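Local coordinates for L-hydantoinase (Arthrobacter aurescens, PDB 1GKR), which hydrolyses hydantoins, preferring aryl- over alkyl-substituted ones, as a homotetrameric dizinc cyclic amidase whose enantioselectivity depends on the substrate, at residues E168-I173 and C233-L238; E187-A192 and P213-N218; A192-I197 and D327-G332; P343-N348 and G353-E358. One frame throughout, in Å; residues are numbered along the deposited sequence.

Contact 1 (E168-I173 and C233-L238)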
loop_
_atom_site.group_PDB
_atom_site.type_symbol
_atom_site.label_atom_id
_atom_site.label_comp_id
_atom_site.label_asym_id
_atom_site.label_seq_id
_atom_site.Cartn_x
_atom_site.Cartn_y
_atom_site.Cartn_z
ATOM N N GLU A 168 -24.330 -6.355 13.223
ATOM C CA GLU A 168 -25.751 -6.530 12.915
ATOM C C GLU A 168 -26.403 -5.179 12.655
ATOM O O GLU A 168 -27.301 -5.058 11.816
ATOM C CB GLU A 168 -26.474 -7.243 14.057
ATOM C CG GLU A 168 -25.995 -8.659 14.273
ATOM C CD GLU A 168 -26.861 -9.429 15.247
ATOM O OE1 GLU A 168 -27.130 -8.910 16.363
ATOM O OE2 GLU A 168 -27.263 -10.561 14.887
ATOM N N ILE A 169 -25.945 -4.162 13.381
ATOM C CA ILE A 169 -26.479 -2.822 13.213
ATOM C C ILE A 169 -26.092 -2.321 11.831
ATOM O O ILE A 169 -26.913 -1.732 11.140
ATOM C CB ILE A 169 -25.939 -1.882 14.298
ATOM C CG1 ILE A 169 -26.495 -2.316 15.652
ATOM C CG2 ILE A 169 -26.302 -0.431 13.982
ATOM C CD1 ILE A 169 -25.982 -1.489 16.828
ATOM N N PHE A 170 -24.847 -2.573 11.423
ATOM C CA PHE A 170 -24.372 -2.154 10.106
ATOM C C PHE A 170 -25.256 -2.762 9.026
ATOM O O PHE A 170 -25.641 -2.077 8.072
ATOM C CB PHE A 170 -22.935 -2.604 9.877
ATOM C CG PHE A 170 -21.892 -1.662 10.434
ATOM C CD1 PHE A 170 -22.230 -0.673 11.349
ATOM C CD2 PHE A 170 -20.560 -1.800 10.066
ATOM C CE1 PHE A 170 -21.249 0.161 11.890
ATOM C CE2 PHE A 170 -19.581 -0.973 10.599
ATOM C CZ PHE A 170 -19.929 0.010 11.515
ATOM N N GLN A 171 -25.587 -4.042 9.168
ATOM C CA GLN A 171 -26.448 -4.678 8.179
ATOM C C GLN A 171 -27.829 -4.047 8.150
ATOM O O GLN A 171 -28.362 -3.804 7.069
ATOM C CB GLN A 171 -26.580 -6.163 8.446
ATOM C CG GLN A 171 -25.274 -6.893 8.387
ATOM C CD GLN A 171 -25.437 -8.366 8.664
ATOM O OE1 GLN A 171 -26.113 -8.767 9.623
ATOM N NE2 GLN A 171 -24.813 -9.190 7.831
ATOM N N GLU A 172 -28.428 -3.778 9.307
ATOM C CA GLU A 172 -29.747 -3.152 9.278
ATOM C C GLU A 172 -29.665 -1.794 8.592
ATOM O O GLU A 172 -30.479 -1.489 7.724
ATOM C CB GLU A 172 -30.326 -2.968 10.681
ATOM C CG GLU A 172 -31.315 -4.047 11.113
ATOM C CD GLU A 172 -32.520 -4.179 10.184
ATOM O OE1 GLU A 172 -33.231 -3.176 9.956
ATOM O OE2 GLU A 172 -32.759 -5.300 9.686
ATOM N N ILE A 173 -28.679 -0.984 8.981
ATOM C CA ILE A 173 -28.494 0.343 8.404
ATOM C C ILE A 173 -28.361 0.286 6.887
ATOM O O ILE A 173 -28.918 1.128 6.175
ATOM C CB ILE A 173 -27.237 1.042 8.968
ATOM C CG1 ILE A 173 -27.407 1.300 10.464
ATOM C CG2 ILE A 173 -27.011 2.350 8.247
ATOM C CD1 ILE A 173 -28.618 2.153 10.800
ATOM N N CYS A 233 -22.810 -0.286 4.486
ATOM C CA CYS A 233 -23.631 0.832 4.953
ATOM C C CYS A 233 -22.839 2.131 4.951
ATOM O O CYS A 233 -21.627 2.110 5.120
ATOM C CB CYS A 233 -24.098 0.556 6.379
ATOM S SG CYS A 233 -22.721 0.192 7.527
ATOM N N ARG A 234 -23.514 3.265 4.767
ATOM C CA ARG A 234 -22.813 4.544 4.796
ATOM C C ARG A 234 -22.359 4.733 6.247
ATOM O O ARG A 234 -23.164 4.660 7.178
ATOM C CB ARG A 234 -23.730 5.692 4.388
ATOM C CG ARG A 234 -22.939 6.840 3.809
ATOM C CD ARG A 234 -23.668 8.145 3.875
ATOM N NE ARG A 234 -24.590 8.410 2.769
ATOM C CZ ARG A 234 -24.248 8.434 1.487
ATOM N NH1 ARG A 234 -23.003 8.185 1.127
ATOM N NH2 ARG A 234 -25.143 8.765 0.568
ATOM N N LEU A 235 -21.068 4.960 6.434
ATOM C CA LEU A 235 -20.489 5.109 7.753
ATOM C C LEU A 235 -19.731 6.416 7.937
ATOM O O LEU A 235 -18.952 6.813 7.078
ATOM C CB LEU A 235 -19.526 3.956 7.991
ATOM C CG LEU A 235 -18.573 4.135 9.173
ATOM C CD1 LEU A 235 -19.387 4.124 10.441
ATOM C CD2 LEU A 235 -17.540 3.020 9.215
ATOM N N ILE A 236 -19.952 7.095 9.050
ATOM C CA ILE A 236 -19.208 8.318 9.307
ATOM C C ILE A 236 -18.489 8.129 10.623
ATOM O O ILE A 236 -19.141 7.898 11.631
ATOM C CB ILE A 236 -20.101 9.546 9.512
ATOM C CG1 ILE A 236 -20.893 9.864 8.254
ATOM C CG2 ILE A 236 -19.225 10.739 9.882
ATOM C CD1 ILE A 236 -21.799 11.071 8.424
ATOM N N VAL A 237 -17.167 8.211 10.638
ATOM C CA VAL A 237 -16.469 8.087 11.908
ATOM C C VAL A 237 -16.453 9.480 12.536
ATOM O O VAL A 237 -15.902 10.423 11.971
ATOM C CB VAL A 237 -15.039 7.584 11.726
ATOM C CG1 VAL A 237 -14.331 7.527 13.078
ATOM C CG2 VAL A 237 -15.067 6.208 11.067
ATOM N N LEU A 238 -17.085 9.597 13.701
ATOM C CA LEU A 238 -17.201 10.856 14.430
ATOM C C LEU A 238 -15.901 11.291 15.057
ATOM O O LEU A 238 -15.001 10.478 15.280
ATOM C CB LEU A 238 -18.257 10.723 15.521
ATOM C CG LEU A 238 -19.677 10.392 15.067
ATOM C CD1 LEU A 238 -20.529 10.071 16.271
ATOM C CD2 LEU A 238 -20.250 11.564 14.311
#
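Ile173 N donates to Ile169 O at 2.9 Å, a backbone bond of the helix that sets Ile173 against the strand. From there Ile173 CG2 packs on Cys233 CB at 3.9 Å. The setting is the TIM-barrel fold of the amidohydrolase family. Residues 168-173 belong to the outer helix 163-176, and residues 233-238 carry strand 234-237, which runs parallel to strands 179-182 and 259-263.

One helical turn before Ile173, the Phe170 ring receives the sulfur of Cys233. Cys233 SG lies 3.5 Å from Phe170 CG and 3.7 Å from Phe170 CB. The sulfur and the ring form an oblique sulfur-aromatic contact. SG is 4.0 Å from the centroid of the Phe170 ring, 30° off the ring normal. It sits at the CG end and is equally far from the two delta carbons. The torsion of Cys233 explains this approach: SG stands between its own backbone N and carbonyl carbon (chi1 54°), which turns it to the helix.

The far end of the ring serves the strand. Phe170 CZ reaches Leu235 CD1 at 4.3 Å. All four touching residues are buried.

Leu227, Gln228 and Ala231 of helix 214-231 also pack on Phe170. Ile180 of strand 179-182 touches both Ile173 and Cys233. The backbone takes part too, with Phe170 O lying 3.5 Å from Cys233 CB.

Contact 2 (E187-A192 and P213-N218)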
loop_
_atom_site.group_PDB
_atom_site.type_symbol
_atom_site.label_atom_id
_atom_site.label_comp_id
_atom_site.label_asym_id
_atom_site.label_seq_id
_atom_site.Cartn_x
_atom_site.Cartn_y
_atom_site.Cartn_z
ATOM N N GLU A 187 -12.796 0.278 24.042
ATOM C CA GLU A 187 -13.227 0.311 25.435
ATOM C C GLU A 187 -12.319 -0.428 26.401
ATOM O O GLU A 187 -11.869 0.110 27.407
ATOM C CB GLU A 187 -14.634 -0.264 25.537
ATOM C CG GLU A 187 -15.113 -0.438 26.944
ATOM C CD GLU A 187 -16.572 -0.076 27.095
ATOM O OE1 GLU A 187 -16.892 1.139 27.070
ATOM O OE2 GLU A 187 -17.402 -1.008 27.228
ATOM N N THR A 188 -12.059 -1.676 26.067
ATOM C CA THR A 188 -11.252 -2.564 26.869
ATOM C C THR A 188 -9.802 -2.169 27.088
ATOM O O THR A 188 -9.248 -2.422 28.154
ATOM C CB THR A 188 -11.346 -3.951 26.262
ATOM O OG1 THR A 188 -12.314 -4.701 26.986
ATOM C CG2 THR A 188 -10.057 -4.644 26.287
ATOM N N ILE A 189 -9.185 -1.569 26.077
ATOM C CA ILE A 189 -7.795 -1.140 26.186
ATOM C C ILE A 189 -7.739 0.113 27.034
ATOM O O ILE A 189 -6.831 0.286 27.843
ATOM C CB ILE A 189 -7.191 -0.864 24.799
ATOM C CG1 ILE A 189 -6.903 -2.201 24.106
ATOM C CG2 ILE A 189 -5.923 -0.012 24.925
ATOM C CD1 ILE A 189 -6.589 -2.074 22.640
ATOM N N ILE A 190 -8.723 0.986 26.859
ATOM C CA ILE A 190 -8.770 2.201 27.645
ATOM C C ILE A 190 -8.843 1.825 29.119
ATOM O O ILE A 190 -8.132 2.399 29.941
ATOM C CB ILE A 190 -9.967 3.064 27.264
ATOM C CG1 ILE A 190 -9.752 3.618 25.862
ATOM C CG2 ILE A 190 -10.120 4.205 28.243
ATOM C CD1 ILE A 190 -10.889 4.460 25.350
ATOM N N GLN A 191 -9.684 0.854 29.460
ATOM C CA GLN A 191 -9.792 0.430 30.851
ATOM C C GLN A 191 -8.454 -0.066 31.378
ATOM O O GLN A 191 -8.027 0.330 32.465
ATOM C CB GLN A 191 -10.806 -0.691 30.999
ATOM C CG GLN A 191 -12.233 -0.278 30.774
ATOM C CD GLN A 191 -13.183 -1.456 30.880
ATOM O OE1 GLN A 191 -14.355 -1.352 30.515
ATOM N NE2 GLN A 191 -12.681 -2.589 31.383
ATOM N N ALA A 192 -7.795 -0.935 30.616
ATOM C CA ALA A 192 -6.508 -1.473 31.037
ATOM C C ALA A 192 -5.497 -0.359 31.245
ATOM O O ALA A 192 -4.810 -0.316 32.269
ATOM C CB ALA A 192 -5.984 -2.466 30.014
ATOM N N PRO A 213 -4.730 6.603 24.124
ATOM C CA PRO A 213 -3.772 6.917 23.056
ATOM C C PRO A 213 -4.298 6.762 21.639
ATOM O O PRO A 213 -5.352 6.162 21.428
ATOM C CB PRO A 213 -2.600 5.977 23.353
ATOM C CG PRO A 213 -3.262 4.808 23.975
ATOM C CD PRO A 213 -4.269 5.439 24.904
ATOM N N VAL A 214 -3.558 7.292 20.668
ATOM C CA VAL A 214 -4.002 7.206 19.286
ATOM C C VAL A 214 -4.043 5.776 18.770
ATOM O O VAL A 214 -4.939 5.422 18.003
ATOM C CB VAL A 214 -3.119 8.045 18.310
ATOM C CG1 VAL A 214 -2.884 9.421 18.862
ATOM C CG2 VAL A 214 -1.827 7.362 18.064
ATOM N N PHE A 215 -3.103 4.939 19.203
ATOM C CA PHE A 215 -3.078 3.580 18.689
ATOM C C PHE A 215 -4.384 2.840 18.944
ATOM O O PHE A 215 -4.799 2.022 18.121
ATOM C CB PHE A 215 -1.855 2.823 19.219
ATOM C CG PHE A 215 -2.100 2.036 20.462
ATOM C CD1 PHE A 215 -2.768 0.815 20.409
ATOM C CD2 PHE A 215 -1.626 2.488 21.686
ATOM C CE1 PHE A 215 -2.962 0.050 21.556
ATOM C CE2 PHE A 215 -1.812 1.733 22.850
ATOM C CZ PHE A 215 -2.480 0.512 22.785
ATOM N N GLN A 216 -5.058 3.132 20.054
ATOM C CA GLN A 216 -6.323 2.450 20.297
ATOM C C GLN A 216 -7.453 3.129 19.528
ATOM O O GLN A 216 -8.382 2.463 19.070
ATOM C CB GLN A 216 -6.642 2.337 21.803
ATOM C CG GLN A 216 -6.801 3.617 22.592
ATOM C CD GLN A 216 -8.166 4.238 22.427
ATOM O OE1 GLN A 216 -9.178 3.537 22.336
ATOM N NE2 GLN A 216 -8.212 5.566 22.407
ATOM N N GLU A 217 -7.370 4.445 19.348
ATOM C CA GLU A 217 -8.410 5.132 18.591
ATOM C C GLU A 217 -8.331 4.620 17.163
ATOM O O GLU A 217 -9.339 4.310 16.526
ATOM C CB GLU A 217 -8.188 6.646 18.578
ATOM C CG GLU A 217 -9.143 7.386 17.650
ATOM C CD GLU A 217 -8.917 8.884 17.644
ATOM O OE1 GLU A 217 -7.797 9.330 17.940
ATOM O OE2 GLU A 217 -9.850 9.637 17.323
ATOM N N ASN A 218 -7.111 4.526 16.660
ATOM C CA ASN A 218 -6.915 4.075 15.300
ATOM C C ASN A 218 -7.247 2.607 15.089
ATOM O O ASN A 218 -7.648 2.213 14.001
ATOM C CB ASN A 218 -5.494 4.406 14.868
ATOM C CG ASN A 218 -5.287 5.905 14.682
ATOM O OD1 ASN A 218 -4.155 6.378 14.581
ATOM N ND2 ASN A 218 -6.385 6.655 14.629
#
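Ile189 CG2 fits between two residues of the facing helix. It is 4.0 Å from Gln216 CB and 4.1 Å from Phe215 CZ, meeting the Phe215 ring obliquely. Ile190 approaches the end of Gln216 instead. Its CG1 and CD1 carbons each lie 3.6 Å from Gln216 OE1, so an apolar branch lies against the amide.

These contacts join helices 187-199 and 214-231 of the TIM-barrel domain. Here the helices form an antiparallel pair, with axes 10.0 Å apart and N-to-C directions 164° from each other.

The amide is positioned by polar bonds around it. The Gln216 chain is bent at chi2 (81°), which folds the amide back to its own helix start. NE2 there donates to Pro213 O at 3.1 Å, with an N-H...O angle of 137°. Beyond the two segments, NE2 also bonds Glu185 OE2, and OE1 accepts from Asn186 N. A leucine here would probably leave Asn186 N and Glu185 OE2 without these amide partners and deprive Pro213 O of its side-chain donor.

Further out, the Phe215 ring meets that of Phe167 of the second subunit.

Contact 3 (A192-I197 and D327-G332); sequences ALQKQI and DVWKAG
A 3-10 turn in the long loop between strand 313-314 and helix 341-350 presents Trp329 to the surface helix 187-199. Gln194 and Ile197, three residues apart on that helix, receive the six-membered part of the indole.

The two touching ring atoms flank CH2. Trp329 CZ3 lies 3.9 Å from Gln194 CG, an oblique approach. Trp329 CZ2 lies 3.8 Å from Ile197 CG2, which comes at the ring edge, near the ring plane. The Ile197 side chain crosses that of Trp329 at about a right angle. Gln194 runs past the indole in the opposite direction. Its chain is extended beyond CG, and its amide plane stands 78° from the ring plane. It is the methylene CG, and not the amide, that touches the ring.

Trp329 CG is anti to the carbonyl carbon (chi1 -46°), and the ring is directed at the helix. Its neighbour Val328 places CG1 over the centre of one ring face, 3.6 Å above the plane. The turn itself is closed by Lys330 N to Asp327 O at 3.0 Å and Ala331 N to Val328 O at 3.1 Å. The indole NE1 is satisfied elsewhere, by Gly202 O, and Lys198 makes a cation-pi contact with the ring.

Helix 205-211 packs beside both partners: Ser211 touches Trp329 and Ile197, and Met205 touches Val328. On helix 187-199 itself, Gln196 bonds Gln171 of the second subunit, so the loop rests on a helix that also faces the subunit interface.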
loop_
_atom_site.group_PDB
_atom_site.type_symbol
_atom_site.label_atom_id
_atom_site.label_comp_id
_atom_site.label_asym_id
_atom_site.label_seq_id
_atom_site.Cartn_x
_atom_site.Cartn_y
_atom_site.Cartn_z
ATOM N N ALA A 192 -7.795 -0.935 30.616
ATOM C CA ALA A 192 -6.508 -1.473 31.037
ATOM C C ALA A 192 -5.497 -0.359 31.245
ATOM O O ALA A 192 -4.810 -0.316 32.269
ATOM C CB ALA A 192 -5.984 -2.466 30.014
ATOM N N LEU A 193 -5.396 0.542 30.279
ATOM C CA LEU A 193 -4.460 1.639 30.410
ATOM C C LEU A 193 -4.810 2.550 31.597
ATOM O O LEU A 193 -3.918 3.043 32.285
ATOM C CB LEU A 193 -4.420 2.440 29.114
ATOM C CG LEU A 193 -3.823 1.666 27.949
ATOM C CD1 LEU A 193 -3.942 2.489 26.695
ATOM C CD2 LEU A 193 -2.372 1.337 28.246
ATOM N N GLN A 194 -6.098 2.774 31.845
ATOM C CA GLN A 194 -6.493 3.620 32.967
ATOM C C GLN A 194 -5.939 3.070 34.263
ATOM O O GLN A 194 -5.408 3.817 35.085
ATOM C CB GLN A 194 -8.005 3.692 33.090
ATOM C CG GLN A 194 -8.628 4.863 32.391
ATOM C CD GLN A 194 -10.135 4.792 32.410
ATOM O OE1 GLN A 194 -10.807 5.686 31.913
ATOM N NE2 GLN A 194 -10.677 3.719 32.981
ATOM N N LYS A 195 -6.080 1.759 34.444
ATOM C CA LYS A 195 -5.591 1.110 35.647
ATOM C C LYS A 195 -4.093 1.257 35.760
ATOM O O LYS A 195 -3.598 1.644 36.809
ATOM C CB LYS A 195 -5.985 -0.368 35.677
ATOM C CG LYS A 195 -7.484 -0.569 35.805
ATOM C CD LYS A 195 -7.871 -1.982 36.246
ATOM C CE LYS A 195 -9.398 -2.084 36.484
ATOM N NZ LYS A 195 -9.860 -3.370 37.115
ATOM N N GLN A 196 -3.363 0.974 34.688
ATOM C CA GLN A 196 -1.914 1.096 34.752
ATOM C C GLN A 196 -1.527 2.527 35.117
ATOM O O GLN A 196 -0.753 2.744 36.048
ATOM C CB GLN A 196 -1.259 0.727 33.415
ATOM C CG GLN A 196 -1.693 -0.610 32.822
ATOM C CD GLN A 196 -0.750 -1.105 31.723
ATOM O OE1 GLN A 196 -0.131 -0.309 31.004
ATOM N NE2 GLN A 196 -0.649 -2.428 31.582
ATOM N N ILE A 197 -2.080 3.498 34.391
ATOM C CA ILE A 197 -1.779 4.909 34.622
ATOM C C ILE A 197 -2.199 5.422 35.995
ATOM O O ILE A 197 -1.451 6.169 36.630
ATOM C CB ILE A 197 -2.401 5.789 33.512
ATOM C CG1 ILE A 197 -1.593 5.615 32.225
ATOM C CG2 ILE A 197 -2.401 7.248 33.917
ATOM C CD1 ILE A 197 -2.209 6.257 31.013
ATOM N N ASP A 327 -7.794 16.356 40.182
ATOM C CA ASP A 327 -7.831 14.941 39.829
ATOM C C ASP A 327 -8.644 14.808 38.540
ATOM O O ASP A 327 -9.880 14.869 38.562
ATOM C CB ASP A 327 -8.471 14.130 40.958
ATOM C CG ASP A 327 -8.560 12.651 40.638
ATOM O OD1 ASP A 327 -9.203 12.314 39.626
ATOM O OD2 ASP A 327 -7.996 11.823 41.389
ATOM N N VAL A 328 -7.931 14.631 37.427
ATOM C CA VAL A 328 -8.524 14.520 36.095
ATOM C C VAL A 328 -9.623 13.460 35.957
ATOM O O VAL A 328 -10.632 13.687 35.291
ATOM C CB VAL A 328 -7.419 14.245 35.033
ATOM C CG1 VAL A 328 -7.113 12.741 34.940
ATOM C CG2 VAL A 328 -7.846 14.796 33.701
ATOM N N TRP A 329 -9.429 12.308 36.591
ATOM C CA TRP A 329 -10.395 11.227 36.507
ATOM C C TRP A 329 -11.757 11.580 37.101
ATOM O O TRP A 329 -12.690 10.784 37.015
ATOM C CB TRP A 329 -9.859 9.974 37.204
ATOM C CG TRP A 329 -8.450 9.657 36.842
ATOM C CD1 TRP A 329 -7.350 9.801 37.631
ATOM C CD2 TRP A 329 -7.971 9.233 35.561
ATOM N NE1 TRP A 329 -6.210 9.502 36.920
ATOM C CE2 TRP A 329 -6.564 9.152 35.645
ATOM C CE3 TRP A 329 -8.596 8.920 34.346
ATOM C CZ2 TRP A 329 -5.774 8.772 34.566
ATOM C CZ3 TRP A 329 -7.813 8.544 33.273
ATOM C CH2 TRP A 329 -6.413 8.474 33.388
ATOM N N LYS A 330 -11.900 12.766 37.685
ATOM C CA LYS A 330 -13.185 13.129 38.284
ATOM C C LYS A 330 -13.933 14.203 37.521
ATOM O O LYS A 330 -14.922 14.752 38.008
ATOM C CB LYS A 330 -12.993 13.562 39.735
ATOM C CG LYS A 330 -12.471 12.429 40.603
ATOM C CD LYS A 330 -12.523 12.782 42.088
ATOM C CE LYS A 330 -11.858 11.669 42.934
ATOM N NZ LYS A 330 -11.628 12.077 44.397
ATOM N N ALA A 331 -13.452 14.504 36.324
ATOM C CA ALA A 331 -14.095 15.493 35.481
ATOM C C ALA A 331 -14.717 14.723 34.321
ATOM O O ALA A 331 -14.151 13.727 33.855
ATOM C CB ALA A 331 -13.070 16.493 34.980
ATOM N N GLY A 332 -15.890 15.160 33.871
ATOM C CA GLY A 332 -16.537 14.478 32.761
ATOM C C GLY A 332 -16.081 14.988 31.406
ATOM O O GLY A 332 -15.514 16.070 31.297
#

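Contact 4 (P343-N348 and G353-E358)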
loop_
_atom_site.group_PDB
_atom_site.type_symbol
_atom_site.label_atom_id
_atom_site.label_comp_id
_atom_site.label_asym_id
_atom_site.label_seq_id
_atom_site.Cartn_x
_atom_site.Cartn_y
_atom_site.Cartn_z
ATOM N N PRO A 343 -17.204 30.816 14.234
ATOM C CA PRO A 343 -16.195 31.852 14.465
ATOM C C PRO A 343 -14.781 31.326 14.708
ATOM O O PRO A 343 -13.794 31.966 14.318
ATOM C CB PRO A 343 -16.764 32.658 15.647
ATOM C CG PRO A 343 -17.909 31.832 16.168
ATOM C CD PRO A 343 -18.438 31.109 14.978
ATOM N N MET A 344 -14.666 30.159 15.326
ATOM C CA MET A 344 -13.342 29.629 15.562
ATOM C C MET A 344 -12.696 29.228 14.236
ATOM O O MET A 344 -11.518 29.509 14.018
ATOM C CB MET A 344 -13.406 28.447 16.523
ATOM C CG MET A 344 -12.410 28.547 17.670
ATOM S SD MET A 344 -12.413 30.193 18.441
ATOM C CE MET A 344 -10.743 30.336 18.923
ATOM N N MET A 345 -13.462 28.594 13.343
ATOM C CA MET A 345 -12.938 28.176 12.034
ATOM C C MET A 345 -12.653 29.395 11.156
ATOM O O MET A 345 -11.641 29.457 10.457
ATOM C CB MET A 345 -13.934 27.266 11.310
ATOM C CG MET A 345 -14.150 25.927 11.962
ATOM S SD MET A 345 -12.613 25.161 12.498
ATOM C CE MET A 345 -11.795 24.858 10.939
ATOM N N LEU A 346 -13.566 30.357 11.189
ATOM C CA LEU A 346 -13.417 31.584 10.426
ATOM C C LEU A 346 -12.169 32.332 10.901
ATOM O O LEU A 346 -11.356 32.785 10.102
ATOM C CB LEU A 346 -14.648 32.449 10.650
ATOM C CG LEU A 346 -15.635 32.691 9.512
ATOM C CD1 LEU A 346 -15.661 31.537 8.533
ATOM C CD2 LEU A 346 -16.999 32.938 10.135
ATOM N N THR A 347 -12.023 32.436 12.217
ATOM C CA THR A 347 -10.909 33.142 12.830
ATOM C C THR A 347 -9.525 32.523 12.646
ATOM O O THR A 347 -8.619 33.179 12.142
ATOM C CB THR A 347 -11.165 33.331 14.345
ATOM O OG1 THR A 347 -12.245 34.250 14.529
ATOM C CG2 THR A 347 -9.935 33.861 15.049
ATOM N N ASN A 348 -9.356 31.272 13.051
ATOM C CA ASN A 348 -8.054 30.628 12.951
ATOM C C ASN A 348 -7.819 29.847 11.678
ATOM O O ASN A 348 -6.721 29.320 11.461
ATOM C CB ASN A 348 -7.852 29.716 14.146
ATOM C CG ASN A 348 -8.015 30.447 15.454
ATOM O OD1 ASN A 348 -7.223 31.327 15.788
ATOM N ND2 ASN A 348 -9.058 30.101 16.196
ATOM N N GLY A 353 -5.481 32.415 6.887
ATOM C CA GLY A 353 -4.995 31.854 5.643
ATOM C C GLY A 353 -4.788 30.368 5.501
ATOM O O GLY A 353 -4.302 29.939 4.462
ATOM N N ARG A 354 -5.129 29.564 6.502
ATOM C CA ARG A 354 -4.929 28.125 6.339
ATOM C C ARG A 354 -6.181 27.320 5.954
ATOM O O ARG A 354 -6.167 26.092 5.980
ATOM C CB ARG A 354 -4.257 27.530 7.582
ATOM C CG ARG A 354 -4.868 27.942 8.868
ATOM C CD ARG A 354 -3.784 28.278 9.863
ATOM N NE ARG A 354 -3.109 27.106 10.413
ATOM C CZ ARG A 354 -3.262 26.686 11.667
ATOM N NH1 ARG A 354 -4.077 27.341 12.501
ATOM N NH2 ARG A 354 -2.573 25.630 12.096
ATOM N N LEU A 355 -7.245 28.017 5.570
ATOM C CA LEU A 355 -8.483 27.378 5.152
ATOM C C LEU A 355 -9.231 28.309 4.215
ATOM O O LEU A 355 -9.380 29.494 4.512
ATOM C CB LEU A 355 -9.377 27.060 6.355
ATOM C CG LEU A 355 -10.726 26.390 6.033
ATOM C CD1 LEU A 355 -10.520 25.088 5.286
ATOM C CD2 LEU A 355 -11.466 26.120 7.326
ATOM N N SER A 356 -9.703 27.792 3.087
ATOM C CA SER A 356 -10.431 28.641 2.160
ATOM C C SER A 356 -11.912 28.638 2.499
ATOM O O SER A 356 -12.435 27.664 3.064
ATOM C CB SER A 356 -10.234 28.165 0.729
ATOM O OG SER A 356 -10.711 26.851 0.569
ATOM N N LEU A 357 -12.583 29.741 2.183
ATOM C CA LEU A 357 -14.006 29.844 2.446
ATOM C C LEU A 357 -14.737 28.719 1.738
ATOM O O LEU A 357 -15.665 28.132 2.293
ATOM C CB LEU A 357 -14.555 31.184 1.956
ATOM C CG LEU A 357 -14.600 32.309 2.986
ATOM C CD1 LEU A 357 -14.907 33.637 2.322
ATOM C CD2 LEU A 357 -15.658 31.977 4.005
ATOM N N GLU A 358 -14.310 28.416 0.515
ATOM C CA GLU A 358 -14.950 27.379 -0.274
ATOM C C GLU A 358 -14.909 26.035 0.413
ATOM O O GLU A 358 -15.898 25.308 0.421
ATOM C CB GLU A 358 -14.304 27.268 -1.656
ATOM C CG GLU A 358 -14.511 28.488 -2.551
ATOM C CD GLU A 358 -13.368 29.485 -2.473
ATOM O OE1 GLU A 358 -12.819 29.692 -1.367
ATOM O OE2 GLU A 358 -13.024 30.071 -3.524
#
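Met345 and Leu355 meet at an oblique angle, methyl to methyl, with Met345 CE 3.8 Å from Leu355 CD2. The methionine bends at both chi2 and chi3, and this curls CE round to the leucine. Leu355 holds CG anti to its backbone N (chi1 180°) and extends toward the helix. Leu301 of helix 291-303 and Leu360 of helix 357-372 touch both side chains and continue the apolar patch.

The contact lies across the short link between helix 341-350 and helix 357-372 in the amidohydrolase domain. Ser356 is the N-cap of the second helix, where its OG accepts from Arg359 N.

Arg354 lies alongside the end of the first helix. Its CG and CD are each 3.5 Å from Asn348 O. The same carbonyl oxygen sits at the edge of the guanidinium, near its plane, and takes a weak hydrogen bond from Arg354 NH1 at 3.5 Å, N-H...O angle 151°. Trp298 makes a cation-pi contact with this arginine. The Asn348 side chain turns back on its own helix, where ND2 makes a weak bond to Met344 O at 3.3 Å.

Arg354, by its weak bond to Asn348 O, would probably offset some of the partial negative charge near the C-terminal end of the helix, while Lys352 NZ bonds the side-chain OD1 of Asn348. The apolar pair Met345 and Leu355 needs no polar partner.

Contacts 2 and 3 are neighbours. Both use helix 187-199, share Ala192, and touch where Pro213 CD lies 3.5 Å from Leu193 CD1. Their centres are 13 Å apart. Contact 1 is 21 Å from contact 2 between centres, although helix 214-231 leads directly into strand 234-237. Contacts 1 and 3 also meet across the tetramer: Gln171 of one subunit bonds Gln196 of another. The side chains nearest the zinc ligand His183 are Ile190 of contact 2, about 7 Å away, and Leu235 of contact 1, about 10 Å away. Contact 4 stands apart, with its centre 31 to 35 Å from the other three and away from the metal site.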